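Local structure of prolyl endopeptidase (Myxococcus xanthus, 2BKL) at residues L15-V20 with A581-F587; D90-A94 with A654-A658; L241-I245 with K274-H278; D375-Y379 with I390-S396; V599-Y605 with S634-A639. The protein probably hydrolyses oligopeptides on the carboxyl side of proline, and less readily of alanine, as a serine endopeptidase of the S9A family. The contacts are given in a common frame with arbitrary orientation. Numbering follows the deposited sequence.

The five contacts sample the two domains of this enzyme and the joints between distant parts of its chain. Contacts 3 and 4 lie in the beta-propeller, with centres 26 Å apart: one joins neighbouring blades, the other two strands of the last blade. Contact 5 lies in the alpha/beta-hydrolase domain, about 49 Å from contact 3 and 56 Å from contact 4, centre to centre. Contacts 1 and 2, 45 Å apart between centres, each bring an early segment onto the hydrolase domain. Segment 654-658 of contact 2 follows closely after His651 of the ligand pocket, and the Tyr244 side chain of contact 3 is about 12 Å from the bound benzyloxycarbonyl-alanyl-proline.

Contact 1: L15-V20 with A581-F587; sequences LHGVQV and AEKPEDF
Residues 15-20 form the tip of a small antiparallel hairpin near the N-terminus. Leu15 to Val18 make a type I' turn, with His16 (phi/psi 51/41°) and Gly17 (85/1°) at its corners; Leu15 N bonds Val18 O at 2.9 Å and Val18 N bonds Leu15 O at 3.0 Å. The tip rests on the start of helix 584-593, with the CA atoms of His16 and Pro584 5.9 Å apart. Ala581 offers its carbonyl first: O accepts a 2.8 Å hydrogen bond from His16 NE2, the imidazole having chi1 near -49° (m) and chi2 near -71°. At Glu582, O lies 3.3 Å from His16 CE1, near the plane of the ring. Lys583 occupies the N-cap position, and its O accepts the helical bond from Phe587 N at 2.9 Å. Pro584 sets its CA 3.7 Å from the centroid of the His16 ring, almost on the normal, a CH-pi contact. Phe587, chi1 t, points toward the hairpin. Leu15 CB sits over one face of its ring, 4.1 Å from CE1, while the ring edge meets Val18 CB (3.8 Å from CE2) and Val20 CG2 (3.7 Å from CZ). This hairpin thus packs on the hydrolase domain, consistent with the N-terminal segment joining the catalytic domain in this family. The hydrogen bond requires a proton on His16 NE2, and the aliphatic cluster round Phe587 makes the remainder of the contact largely apolar.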
# COMPACT_ATOMS: atom_id res chain seq x y z
N LEU A 15 -19.94 -17.53 -20.11
CA LEU A 15 -20.05 -16.15 -19.72
C LEU A 15 -20.03 -15.29 -20.97
O LEU A 15 -19.07 -15.35 -21.74
CB LEU A 15 -18.88 -15.78 -18.79
CG LEU A 15 -18.68 -16.78 -17.64
CD1 LEU A 15 -17.43 -16.46 -16.84
CD2 LEU A 15 -19.88 -16.79 -16.71
N HIS A 16 -21.10 -14.54 -21.20
CA HIS A 16 -21.21 -13.66 -22.36
C HIS A 16 -20.89 -14.39 -23.68
O HIS A 16 -20.17 -13.87 -24.54
CB HIS A 16 -20.31 -12.43 -22.17
CG HIS A 16 -20.49 -11.78 -20.84
ND1 HIS A 16 -21.62 -11.06 -20.50
CD2 HIS A 16 -19.70 -11.77 -19.73
CE1 HIS A 16 -21.51 -10.62 -19.26
NE2 HIS A 16 -20.35 -11.03 -18.77
N GLY A 17 -21.39 -15.61 -23.78
CA GLY A 17 -21.25 -16.41 -24.99
C GLY A 17 -19.96 -17.20 -25.12
O GLY A 17 -19.77 -17.89 -26.12
N VAL A 18 -19.08 -17.11 -24.12
CA VAL A 18 -17.74 -17.67 -24.18
C VAL A 18 -17.58 -18.72 -23.08
O VAL A 18 -17.90 -18.45 -21.93
CB VAL A 18 -16.67 -16.57 -23.92
CG1 VAL A 18 -15.28 -17.19 -23.79
CG2 VAL A 18 -16.70 -15.53 -25.03
N GLN A 19 -17.06 -19.90 -23.43
CA GLN A 19 -16.74 -20.95 -22.47
C GLN A 19 -15.48 -20.58 -21.69
O GLN A 19 -14.45 -20.24 -22.29
CB GLN A 19 -16.50 -22.28 -23.19
CG GLN A 19 -17.68 -22.77 -24.02
CD GLN A 19 -18.90 -23.04 -23.17
OE1 GLN A 19 -19.86 -22.27 -23.18
NE2 GLN A 19 -18.86 -24.15 -22.43
N VAL A 20 -15.58 -20.63 -20.38
CA VAL A 20 -14.46 -20.39 -19.46
C VAL A 20 -14.27 -21.62 -18.60
O VAL A 20 -15.14 -21.98 -17.84
CB VAL A 20 -14.72 -19.17 -18.57
CG1 VAL A 20 -13.55 -18.89 -17.62
CG2 VAL A 20 -15.00 -17.94 -19.42
N ALA A 581 -16.17 -8.85 -14.67
CA ALA A 581 -16.61 -9.81 -15.66
C ALA A 581 -18.12 -9.99 -15.72
O ALA A 581 -18.60 -10.67 -16.63
CB ALA A 581 -15.91 -11.13 -15.41
N GLU A 582 -18.86 -9.39 -14.80
CA GLU A 582 -20.31 -9.36 -14.89
C GLU A 582 -20.80 -8.58 -16.13
O GLU A 582 -21.93 -8.77 -16.58
CB GLU A 582 -20.93 -8.75 -13.62
CG GLU A 582 -20.69 -9.62 -12.38
CD GLU A 582 -20.85 -8.89 -11.06
OE1 GLU A 582 -20.26 -7.78 -10.91
OE2 GLU A 582 -21.50 -9.48 -10.15
N LYS A 583 -19.96 -7.70 -16.66
CA LYS A 583 -20.29 -6.87 -17.83
C LYS A 583 -19.55 -7.37 -19.07
O LYS A 583 -18.38 -7.73 -18.97
CB LYS A 583 -19.93 -5.40 -17.57
CG LYS A 583 -20.78 -4.80 -16.47
CD LYS A 583 -20.38 -3.37 -16.11
CE LYS A 583 -21.03 -2.92 -14.79
NZ LYS A 583 -20.06 -2.25 -13.83
N PRO A 584 -20.19 -7.43 -20.23
CA PRO A 584 -19.58 -8.08 -21.40
C PRO A 584 -18.26 -7.48 -21.88
O PRO A 584 -17.33 -8.25 -22.20
CB PRO A 584 -20.65 -7.94 -22.51
CG PRO A 584 -21.63 -6.94 -22.00
CD PRO A 584 -21.55 -6.93 -20.50
N GLU A 585 -18.18 -6.16 -21.98
CA GLU A 585 -16.96 -5.53 -22.49
C GLU A 585 -15.83 -5.70 -21.47
O GLU A 585 -14.68 -5.94 -21.85
CB GLU A 585 -17.17 -4.05 -22.84
CG GLU A 585 -17.91 -3.79 -24.16
CD GLU A 585 -17.40 -4.62 -25.36
OE1 GLU A 585 -16.17 -4.65 -25.64
OE2 GLU A 585 -18.25 -5.25 -26.04
N ASP A 586 -16.16 -5.55 -20.19
CA ASP A 586 -15.15 -5.74 -19.16
C ASP A 586 -14.64 -7.17 -19.18
O ASP A 586 -13.45 -7.41 -18.97
CB ASP A 586 -15.71 -5.50 -17.75
CG ASP A 586 -16.10 -4.06 -17.46
OD1 ASP A 586 -16.09 -3.20 -18.37
OD2 ASP A 586 -16.46 -3.74 -16.29
N PHE A 587 -15.55 -8.13 -19.35
CA PHE A 587 -15.16 -9.53 -19.40
C PHE A 587 -14.13 -9.78 -20.48
O PHE A 587 -13.17 -10.51 -20.26
CB PHE A 587 -16.40 -10.44 -19.63
CG PHE A 587 -16.06 -11.85 -20.00
CD1 PHE A 587 -15.58 -12.73 -19.05
CD2 PHE A 587 -16.19 -12.29 -21.31
CE1 PHE A 587 -15.24 -14.04 -19.40
CE2 PHE A 587 -15.83 -13.59 -21.66
CZ PHE A 587 -15.38 -14.47 -20.69

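Contact 2: D90-A94 with A654-A658; sequences DKEKA and ADQVA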
# COMPACT_ATOMS: atom_id res chain seq x y z
N ASP A 90 15.23 -5.46 20.26
CA ASP A 90 14.84 -6.66 21.01
C ASP A 90 13.34 -6.84 21.13
O ASP A 90 12.84 -7.51 22.04
CB ASP A 90 15.51 -6.68 22.39
CG ASP A 90 15.10 -5.52 23.28
OD1 ASP A 90 14.44 -4.54 22.85
OD2 ASP A 90 15.44 -5.49 24.48
N LYS A 91 12.60 -6.27 20.18
CA LYS A 91 11.15 -6.37 20.15
C LYS A 91 10.65 -6.77 18.75
O LYS A 91 11.19 -6.36 17.72
CB LYS A 91 10.50 -5.04 20.55
CG LYS A 91 10.89 -4.50 21.93
CD LYS A 91 10.33 -5.33 23.05
CE LYS A 91 10.44 -4.56 24.39
NZ LYS A 91 10.18 -5.40 25.56
N GLU A 92 9.56 -7.52 18.74
CA GLU A 92 8.97 -8.04 17.49
C GLU A 92 8.04 -7.07 16.78
O GLU A 92 7.85 -7.21 15.57
CB GLU A 92 8.26 -9.36 17.76
CG GLU A 92 9.22 -10.49 18.13
CD GLU A 92 10.17 -10.80 17.02
OE1 GLU A 92 9.68 -10.98 15.92
OE2 GLU A 92 11.39 -10.88 17.25
N LYS A 93 7.47 -6.11 17.52
CA LYS A 93 6.55 -5.10 17.02
C LYS A 93 6.95 -3.74 17.56
O LYS A 93 7.50 -3.65 18.67
CB LYS A 93 5.12 -5.42 17.49
CG LYS A 93 4.54 -6.70 16.95
CD LYS A 93 3.11 -6.89 17.49
CE LYS A 93 2.51 -8.22 17.21
NZ LYS A 93 2.31 -8.42 15.76
N ALA A 94 6.62 -2.69 16.81
CA ALA A 94 6.80 -1.32 17.26
C ALA A 94 5.87 -0.96 18.40
O ALA A 94 4.81 -1.56 18.55
CB ALA A 94 6.58 -0.38 16.12
N ALA A 654 2.68 -10.81 8.95
CA ALA A 654 2.38 -11.20 10.32
C ALA A 654 2.76 -10.12 11.33
O ALA A 654 2.44 -10.26 12.51
CB ALA A 654 3.10 -12.51 10.68
N ASP A 655 3.44 -9.06 10.89
CA ASP A 655 3.88 -8.00 11.81
C ASP A 655 4.72 -8.54 12.96
O ASP A 655 4.49 -8.22 14.13
CB ASP A 655 2.67 -7.24 12.38
CG ASP A 655 3.05 -6.03 13.21
OD1 ASP A 655 4.10 -5.39 12.98
OD2 ASP A 655 2.28 -5.65 14.10
N GLN A 656 5.71 -9.34 12.61
CA GLN A 656 6.64 -9.97 13.54
C GLN A 656 7.98 -9.97 12.84
O GLN A 656 8.12 -10.65 11.81
CB GLN A 656 6.24 -11.42 13.84
CG GLN A 656 5.07 -11.61 14.79
CD GLN A 656 5.45 -11.29 16.22
OE1 GLN A 656 5.20 -10.20 16.68
NE2 GLN A 656 6.07 -12.25 16.93
N VAL A 657 8.98 -9.29 13.40
CA VAL A 657 10.27 -9.20 12.75
C VAL A 657 10.86 -10.58 12.49
O VAL A 657 11.42 -10.84 11.41
CB VAL A 657 11.27 -8.35 13.55
CG1 VAL A 657 12.64 -8.34 12.85
CG2 VAL A 657 10.78 -6.93 13.66
N ALA A 658 10.78 -11.47 13.47
CA ALA A 658 11.32 -12.82 13.26
C ALA A 658 10.73 -13.52 12.05
O ALA A 658 11.44 -14.28 11.35
CB ALA A 658 11.11 -13.69 14.52
O HOH W 1 6.81 -6.09 13.33
O HOH W 2 4.88 -3.19 14.41
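This is a polar interdomain contact: the loop between strands 81-87 and 95-100 of the first propeller blade meets the start of helix 657-674 in the hydrolase domain. Glu92 takes two amides of the opening helical turn, Val657 N to its backbone O (3.2 Å) and Ala658 N to its OE1 (2.7 Å, nearly linear); its OE2 is held by Tyr68. Gln656, at the N-cap position, lies 5.0 Å from Glu92 between CA atoms. The segment comes soon after the pocket residue His651, so this contact ties the propeller to the stretch that follows a probable triad histidine of the alpha/beta-hydrolase fold. Lys93, extended through chi2 and chi3 but turned at chi4 (m), carries its ammonium to Asp655: NZ bonds Asp655 O at 2.7 Å and makes a salt bridge with OD2 at 3.2 Å. NZ also bonds Gly119 O and Ser122 OG, and Ser122 OG is hydrogen-bonded to Asp655 OD2 as well. Asp655 OD1 faces solvent molecules instead. Water 1 donates to it (2.8 Å) and to Glu92 O (2.7 Å), and water 2 links it (2.7 Å) to Ala94 N (3.0 Å).

Contact 3: L241-I245 with K274-H278; sequences LFVYI and KYEVH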
# COMPACT_ATOMS: atom_id res chain seq x y z
N LEU A 241 -17.40 19.62 8.62
CA LEU A 241 -17.39 18.17 8.46
C LEU A 241 -17.53 17.80 6.98
O LEU A 241 -18.42 18.25 6.30
CB LEU A 241 -18.53 17.58 9.27
CG LEU A 241 -18.80 16.09 9.12
CD1 LEU A 241 -17.67 15.27 9.71
CD2 LEU A 241 -20.13 15.78 9.79
N PHE A 242 -16.62 16.96 6.50
CA PHE A 242 -16.60 16.49 5.11
C PHE A 242 -16.86 14.98 5.03
O PHE A 242 -16.39 14.21 5.88
CB PHE A 242 -15.23 16.76 4.48
CG PHE A 242 -14.90 18.20 4.40
CD1 PHE A 242 -15.42 18.98 3.39
CD2 PHE A 242 -14.08 18.78 5.33
CE1 PHE A 242 -15.14 20.34 3.33
CE2 PHE A 242 -13.80 20.12 5.30
CZ PHE A 242 -14.34 20.90 4.29
N VAL A 243 -17.61 14.60 4.02
CA VAL A 243 -17.82 13.20 3.67
C VAL A 243 -17.49 13.03 2.20
O VAL A 243 -18.01 13.75 1.33
CB VAL A 243 -19.23 12.74 3.99
CG1 VAL A 243 -19.49 11.34 3.42
CG2 VAL A 243 -19.46 12.73 5.51
N TYR A 244 -16.63 12.06 1.93
CA TYR A 244 -16.20 11.68 0.60
C TYR A 244 -16.87 10.39 0.17
O TYR A 244 -16.93 9.45 0.96
CB TYR A 244 -14.69 11.47 0.59
CG TYR A 244 -13.83 12.68 0.91
CD1 TYR A 244 -13.40 13.52 -0.09
CD2 TYR A 244 -13.40 12.92 2.19
CE1 TYR A 244 -12.59 14.59 0.17
CE2 TYR A 244 -12.59 14.02 2.47
CZ TYR A 244 -12.19 14.83 1.46
OH TYR A 244 -11.37 15.91 1.72
N ILE A 245 -17.39 10.34 -1.05
CA ILE A 245 -17.76 9.08 -1.70
C ILE A 245 -16.69 8.82 -2.75
O ILE A 245 -16.61 9.54 -3.75
CB ILE A 245 -19.18 9.15 -2.31
CG1 ILE A 245 -20.22 9.46 -1.22
CG2 ILE A 245 -19.47 7.84 -3.02
CD1 ILE A 245 -21.61 9.65 -1.76
N LYS A 274 -10.98 13.77 -9.23
CA LYS A 274 -10.90 13.64 -7.79
C LYS A 274 -10.68 14.97 -7.14
O LYS A 274 -10.10 15.88 -7.74
CB LYS A 274 -9.74 12.72 -7.39
CG LYS A 274 -9.93 11.32 -7.82
CD LYS A 274 -8.71 10.46 -7.44
CE LYS A 274 -7.56 10.74 -8.37
NZ LYS A 274 -6.41 9.86 -8.10
N TYR A 275 -11.09 15.05 -5.88
CA TYR A 275 -11.04 16.27 -5.09
C TYR A 275 -10.76 15.91 -3.64
O TYR A 275 -11.47 15.10 -3.05
CB TYR A 275 -12.37 17.03 -5.14
CG TYR A 275 -12.85 17.33 -6.50
CD1 TYR A 275 -13.52 16.36 -7.26
CD2 TYR A 275 -12.69 18.60 -7.05
CE1 TYR A 275 -13.99 16.66 -8.55
CE2 TYR A 275 -13.15 18.90 -8.33
CZ TYR A 275 -13.79 17.92 -9.08
OH TYR A 275 -14.25 18.20 -10.36
N GLU A 276 -9.74 16.54 -3.05
CA GLU A 276 -9.42 16.41 -1.63
C GLU A 276 -9.44 17.81 -1.03
O GLU A 276 -8.90 18.74 -1.62
CB GLU A 276 -8.02 15.82 -1.49
CG GLU A 276 -7.57 15.61 -0.06
CD GLU A 276 -6.11 15.21 0.04
OE1 GLU A 276 -5.60 14.53 -0.88
OE2 GLU A 276 -5.47 15.57 1.04
N VAL A 277 -10.07 17.96 0.13
CA VAL A 277 -10.30 19.27 0.71
C VAL A 277 -9.72 19.38 2.12
O VAL A 277 -9.83 18.45 2.95
CB VAL A 277 -11.80 19.59 0.80
CG1 VAL A 277 -12.01 21.04 1.22
CG2 VAL A 277 -12.47 19.28 -0.49
N HIS A 278 -9.08 20.51 2.39
CA HIS A 278 -8.65 20.88 3.74
C HIS A 278 -9.19 22.26 4.05
O HIS A 278 -9.10 23.14 3.22
CB HIS A 278 -7.13 20.83 3.83
CG HIS A 278 -6.60 19.44 3.67
ND1 HIS A 278 -6.83 18.45 4.61
CD2 HIS A 278 -5.91 18.85 2.67
CE1 HIS A 278 -6.29 17.31 4.19
NE2 HIS A 278 -5.71 17.54 3.01
O HOH W 3 -9.59 15.36 3.67
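A tyrosine hydroxyl, not a neighbouring strand, receives a backbone amide here: Val277 N donates to Tyr244 OH at 2.9 Å and 164°. The two strands run almost antiparallel, at 168°, yet their axes come no nearer than 9.2 Å, too far for direct backbone pairing. Tyr244, with chi1 near -63°, spans the gap; its ring also brings CE1 within 3.4 Å of Tyr275 O, close to the ring plane. Water 3 sits 2.7 Å from Tyr244 OH as a further polar neighbour. Strand 241-247 is the second strand of the fourth blade and strand 275-280 the first of the fifth, so the contact is a seam between adjacent blades of the seven-bladed propeller, where side chains of one sheet pack against the next. Phe242 projects from the same side of its strand as Tyr244 and supplies the apolar part: CE1 reaches Val277 CG1 at 3.8 Å, and its ring makes an edge-to-face contact with Phe284 of the fifth blade. Glu276 and His278 direct their CA-to-CB bonds away from strand 241-245 and pair with each other, His278 NE2 donating to Glu276 OE2 at 2.8 Å. Backbone bonds of Tyr244 with Gln231 hold the fourth blade's own sheet together.

Contact 4: D375-Y379 with I390-S396; sequences DDAYY and IYKTSVS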
# COMPACT_ATOMS: atom_id res chain seq x y z
N ASP A 375 4.63 25.88 13.98
CA ASP A 375 5.70 26.25 13.07
C ASP A 375 6.66 25.10 12.78
O ASP A 375 7.27 25.08 11.71
CB ASP A 375 6.50 27.41 13.64
CG ASP A 375 7.56 27.90 12.69
OD1 ASP A 375 7.18 28.38 11.59
OD2 ASP A 375 8.78 27.80 12.93
N ASP A 376 6.84 24.18 13.71
CA ASP A 376 7.70 23.02 13.46
C ASP A 376 6.95 21.99 12.62
O ASP A 376 5.85 21.58 12.97
CB ASP A 376 8.10 22.32 14.76
CG ASP A 376 8.89 23.21 15.69
OD1 ASP A 376 9.82 23.92 15.22
OD2 ASP A 376 8.63 23.22 16.91
N ALA A 377 7.58 21.54 11.53
CA ALA A 377 7.03 20.49 10.68
C ALA A 377 8.13 19.51 10.33
O ALA A 377 9.28 19.92 10.17
CB ALA A 377 6.44 21.04 9.41
N TYR A 378 7.79 18.24 10.15
CA TYR A 378 8.78 17.20 9.94
C TYR A 378 8.62 16.59 8.58
O TYR A 378 7.52 16.56 8.02
CB TYR A 378 8.60 16.11 11.02
CG TYR A 378 8.81 16.56 12.44
CD1 TYR A 378 7.81 17.23 13.11
CD2 TYR A 378 10.00 16.30 13.10
CE1 TYR A 378 8.00 17.65 14.42
CE2 TYR A 378 10.18 16.70 14.40
CZ TYR A 378 9.19 17.38 15.04
OH TYR A 378 9.37 17.79 16.34
N TYR A 379 9.72 16.09 8.02
CA TYR A 379 9.60 15.25 6.86
C TYR A 379 10.59 14.10 6.94
O TYR A 379 11.60 14.17 7.65
CB TYR A 379 9.78 16.03 5.55
CG TYR A 379 11.19 16.43 5.18
CD1 TYR A 379 11.72 17.63 5.59
CD2 TYR A 379 11.98 15.61 4.37
CE1 TYR A 379 13.04 18.02 5.21
CE2 TYR A 379 13.26 15.97 4.01
CZ TYR A 379 13.79 17.17 4.46
OH TYR A 379 15.06 17.51 4.05
N ILE A 390 14.70 11.68 9.54
CA ILE A 390 13.65 12.65 9.76
C ILE A 390 14.26 13.99 10.05
O ILE A 390 15.15 14.11 10.86
CB ILE A 390 12.76 12.23 10.93
CG1 ILE A 390 12.14 10.86 10.68
CG2 ILE A 390 11.70 13.31 11.18
CD1 ILE A 390 11.40 10.35 11.88
N TYR A 391 13.77 15.01 9.35
CA TYR A 391 14.18 16.39 9.54
C TYR A 391 13.08 17.19 10.20
O TYR A 391 11.90 17.03 9.88
CB TYR A 391 14.57 17.02 8.19
CG TYR A 391 15.86 16.43 7.68
CD1 TYR A 391 15.86 15.24 6.98
CD2 TYR A 391 17.06 17.04 7.93
CE1 TYR A 391 17.01 14.67 6.56
CE2 TYR A 391 18.26 16.47 7.48
CZ TYR A 391 18.20 15.28 6.81
OH TYR A 391 19.36 14.68 6.33
N LYS A 392 13.48 18.05 11.12
CA LYS A 392 12.58 18.99 11.75
C LYS A 392 12.87 20.34 11.12
O LYS A 392 14.02 20.80 11.09
CB LYS A 392 12.80 19.03 13.26
CG LYS A 392 11.93 20.04 14.00
CD LYS A 392 12.17 19.98 15.51
CE LYS A 392 11.73 21.24 16.20
NZ LYS A 392 12.26 21.31 17.59
N THR A 393 11.83 20.98 10.60
CA THR A 393 11.99 22.23 9.89
C THR A 393 11.07 23.29 10.46
O THR A 393 10.04 22.98 11.05
CB THR A 393 11.70 22.06 8.38
OG1 THR A 393 10.28 21.97 8.15
CG2 THR A 393 12.23 20.77 7.81
N SER A 394 11.46 24.55 10.30
CA SER A 394 10.58 25.67 10.57
C SER A 394 9.89 26.08 9.28
O SER A 394 10.52 26.35 8.28
CB SER A 394 11.39 26.86 11.10
OG SER A 394 10.61 28.05 11.02
N VAL A 395 8.58 26.14 9.32
CA VAL A 395 7.82 26.52 8.15
C VAL A 395 8.07 27.99 7.82
O VAL A 395 8.21 28.35 6.65
CB VAL A 395 6.31 26.26 8.34
CG1 VAL A 395 5.52 26.75 7.13
CG2 VAL A 395 6.04 24.79 8.54
N SER A 396 8.11 28.82 8.85
CA SER A 396 8.25 30.26 8.66
C SER A 396 9.64 30.68 8.15
O SER A 396 9.72 31.59 7.35
CB SER A 396 7.89 31.03 9.92
OG SER A 396 8.72 30.70 10.99
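The two middle strands of the seventh blade form an antiparallel hairpin ladder whose two faces are filled differently. On one face Tyr379, its chi1 near 76° (p), folds its ring across the partner strand, CE1 lying 3.5 Å from Tyr391 CB and 3.9 Å from Thr393 CG2. The Tyr391 ring runs nearly parallel to it but is slid aside, with Tyr379 OH over its face. Ala377, further along, is small enough for Val395 CG2 to settle 3.9 Å from its CB. On the opposite face Ile390 CG2 meets the edge of Tyr378 at CD2 (3.9 Å), and the Lys392 chain runs alongside that ring, CD 3.7 Å from Tyr378 OH; both Tyr378 and Ile390 also touch Thr74 of the first blade. Pairs Ala377-Thr393 and Tyr379-Tyr391 are hydrogen-bonded. Beyond them, Asp375 closes the end: OD1 accepts from Ser396 N (2.9 Å) and OG (2.8 Å), OD2 from Ser394 OG (2.7 Å), so the carboxylate's charge is met by neutral hydroxyl and amide donors.

Contact 5: V599-Y605 with S634-A639; sequences VRPDVRY and SPGNPA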
# COMPACT_ATOMS: atom_id res chain seq x y z
N VAL A 599 -2.46 -20.24 -18.40
CA VAL A 599 -1.36 -21.20 -18.16
C VAL A 599 -1.40 -22.22 -19.32
O VAL A 599 -2.03 -23.25 -19.21
CB VAL A 599 -1.44 -21.85 -16.78
CG1 VAL A 599 -0.27 -22.78 -16.54
CG2 VAL A 599 -1.52 -20.78 -15.69
N ARG A 600 -0.80 -21.85 -20.44
CA ARG A 600 -0.80 -22.73 -21.62
C ARG A 600 0.04 -23.97 -21.36
O ARG A 600 1.04 -23.91 -20.67
CB ARG A 600 -0.24 -22.01 -22.82
CG ARG A 600 -1.12 -20.84 -23.32
CD ARG A 600 -0.48 -19.99 -24.43
NE ARG A 600 0.97 -20.05 -24.33
CZ ARG A 600 1.80 -19.01 -24.33
NH1 ARG A 600 1.37 -17.76 -24.49
NH2 ARG A 600 3.11 -19.25 -24.20
N PRO A 601 -0.35 -25.11 -21.92
CA PRO A 601 0.42 -26.34 -21.75
C PRO A 601 1.64 -26.37 -22.65
O PRO A 601 1.76 -25.62 -23.63
CB PRO A 601 -0.57 -27.42 -22.16
CG PRO A 601 -1.41 -26.74 -23.22
CD PRO A 601 -1.58 -25.33 -22.71
N ASP A 602 2.55 -27.28 -22.33
CA ASP A 602 3.74 -27.56 -23.15
C ASP A 602 4.66 -26.36 -23.19
O ASP A 602 5.37 -26.14 -24.17
CB ASP A 602 3.36 -28.03 -24.55
CG ASP A 602 2.28 -29.08 -24.54
OD1 ASP A 602 2.40 -30.07 -23.75
OD2 ASP A 602 1.22 -28.98 -25.20
N VAL A 603 4.69 -25.61 -22.08
CA VAL A 603 5.54 -24.43 -21.89
C VAL A 603 6.41 -24.63 -20.67
O VAL A 603 5.93 -25.05 -19.61
CB VAL A 603 4.68 -23.20 -21.71
CG1 VAL A 603 5.49 -21.99 -21.28
CG2 VAL A 603 3.94 -22.90 -22.99
N ARG A 604 7.71 -24.34 -20.79
CA ARG A 604 8.58 -24.32 -19.63
C ARG A 604 8.44 -22.95 -18.99
O ARG A 604 8.83 -21.93 -19.56
CB ARG A 604 10.04 -24.61 -20.00
CG ARG A 604 10.25 -25.95 -20.73
CD ARG A 604 11.55 -26.04 -21.56
NE ARG A 604 12.53 -26.94 -20.94
CZ ARG A 604 13.37 -26.59 -19.96
NH1 ARG A 604 13.39 -25.35 -19.47
NH2 ARG A 604 14.21 -27.50 -19.47
N TYR A 605 7.88 -22.94 -17.79
CA TYR A 605 7.66 -21.71 -17.06
C TYR A 605 8.88 -21.38 -16.23
O TYR A 605 9.67 -22.24 -15.87
CB TYR A 605 6.39 -21.83 -16.16
CG TYR A 605 5.15 -21.75 -17.02
CD1 TYR A 605 4.72 -20.53 -17.54
CD2 TYR A 605 4.44 -22.90 -17.39
CE1 TYR A 605 3.63 -20.46 -18.33
CE2 TYR A 605 3.36 -22.83 -18.22
CZ TYR A 605 2.95 -21.62 -18.70
OH TYR A 605 1.91 -21.54 -19.58
N SER A 634 0.87 -28.16 -15.20
CA SER A 634 0.90 -27.79 -16.61
C SER A 634 1.78 -28.79 -17.35
O SER A 634 2.95 -28.94 -16.99
CB SER A 634 1.43 -26.38 -16.82
OG SER A 634 1.22 -25.97 -18.15
N PRO A 635 1.24 -29.50 -18.35
CA PRO A 635 2.05 -30.50 -19.05
C PRO A 635 3.37 -29.91 -19.55
O PRO A 635 3.42 -28.86 -20.16
CB PRO A 635 1.17 -30.91 -20.23
CG PRO A 635 -0.22 -30.69 -19.75
CD PRO A 635 -0.14 -29.46 -18.87
N GLY A 636 4.46 -30.60 -19.27
CA GLY A 636 5.75 -30.19 -19.77
C GLY A 636 6.43 -29.04 -19.04
O GLY A 636 7.42 -28.50 -19.54
N ASN A 637 5.90 -28.65 -17.88
CA ASN A 637 6.57 -27.66 -17.05
C ASN A 637 7.46 -28.34 -16.00
O ASN A 637 6.93 -28.93 -15.08
CB ASN A 637 5.56 -26.80 -16.29
CG ASN A 637 6.25 -25.73 -15.48
OD1 ASN A 637 7.36 -25.30 -15.84
ND2 ASN A 637 5.62 -25.30 -14.38
N PRO A 638 8.78 -28.23 -16.15
CA PRO A 638 9.71 -28.88 -15.22
C PRO A 638 10.17 -28.01 -14.05
O PRO A 638 10.80 -28.52 -13.11
CB PRO A 638 10.90 -29.19 -16.12
CG PRO A 638 10.93 -28.04 -17.08
CD PRO A 638 9.50 -27.56 -17.24
N ALA A 639 9.84 -26.72 -14.09
CA ALA A 639 10.30 -25.77 -13.09
C ALA A 639 9.50 -25.86 -11.81
O ALA A 639 8.29 -26.14 -11.83
CB ALA A 639 10.23 -24.35 -13.64
O HOH W 4 -1.48 -25.91 -18.57
O HOH W 5 3.57 -26.21 -19.33
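Ser634, with chi1 t, points toward segment 599-605 and works mainly through water. Its OG accepts from water 4 (2.7 Å), which also donates to Val599 O (2.8 Å), and donates to water 5 (2.6 Å), which accepts from Val603 N (3.0 Å) and donates to Pro635 O (2.8 Å). That same Pro635 O accepts directly from Asp602 N at 2.8 Å, the left-handed backbone of Asp602 (65/33°) bending the loop round it. Asn637 is also t, with chi2 near 28°, which brings OD1 to Tyr605 N (3.1 Å) and, weakly, to Ala639 N (3.4 Å), while ND2 bonds Val631 O. Tyr605, chi1 near -74° (m), lays its ring so that its edge faces Ser634 OG and Asn637 CG; its hydroxyl donates to Arg600 O at 2.7 Å, closing its own loop. Arg604 leaves the usual wells at chi3, near 109°, and its guanidinium has Pro638 CG over one face. Ser634 to Asn637 is a type II turn; at Gly636 a CB would come 3.5 Å from Asp602 CA, a tight fit. The two loops lead into strands 607-613 and 641-646, neighbours at the parallel edge of the alpha/beta-hydrolase sheet, joined by the beta-alpha-beta crossover through helix 622-632 and followed by the probable triad residues Asp616 and His651.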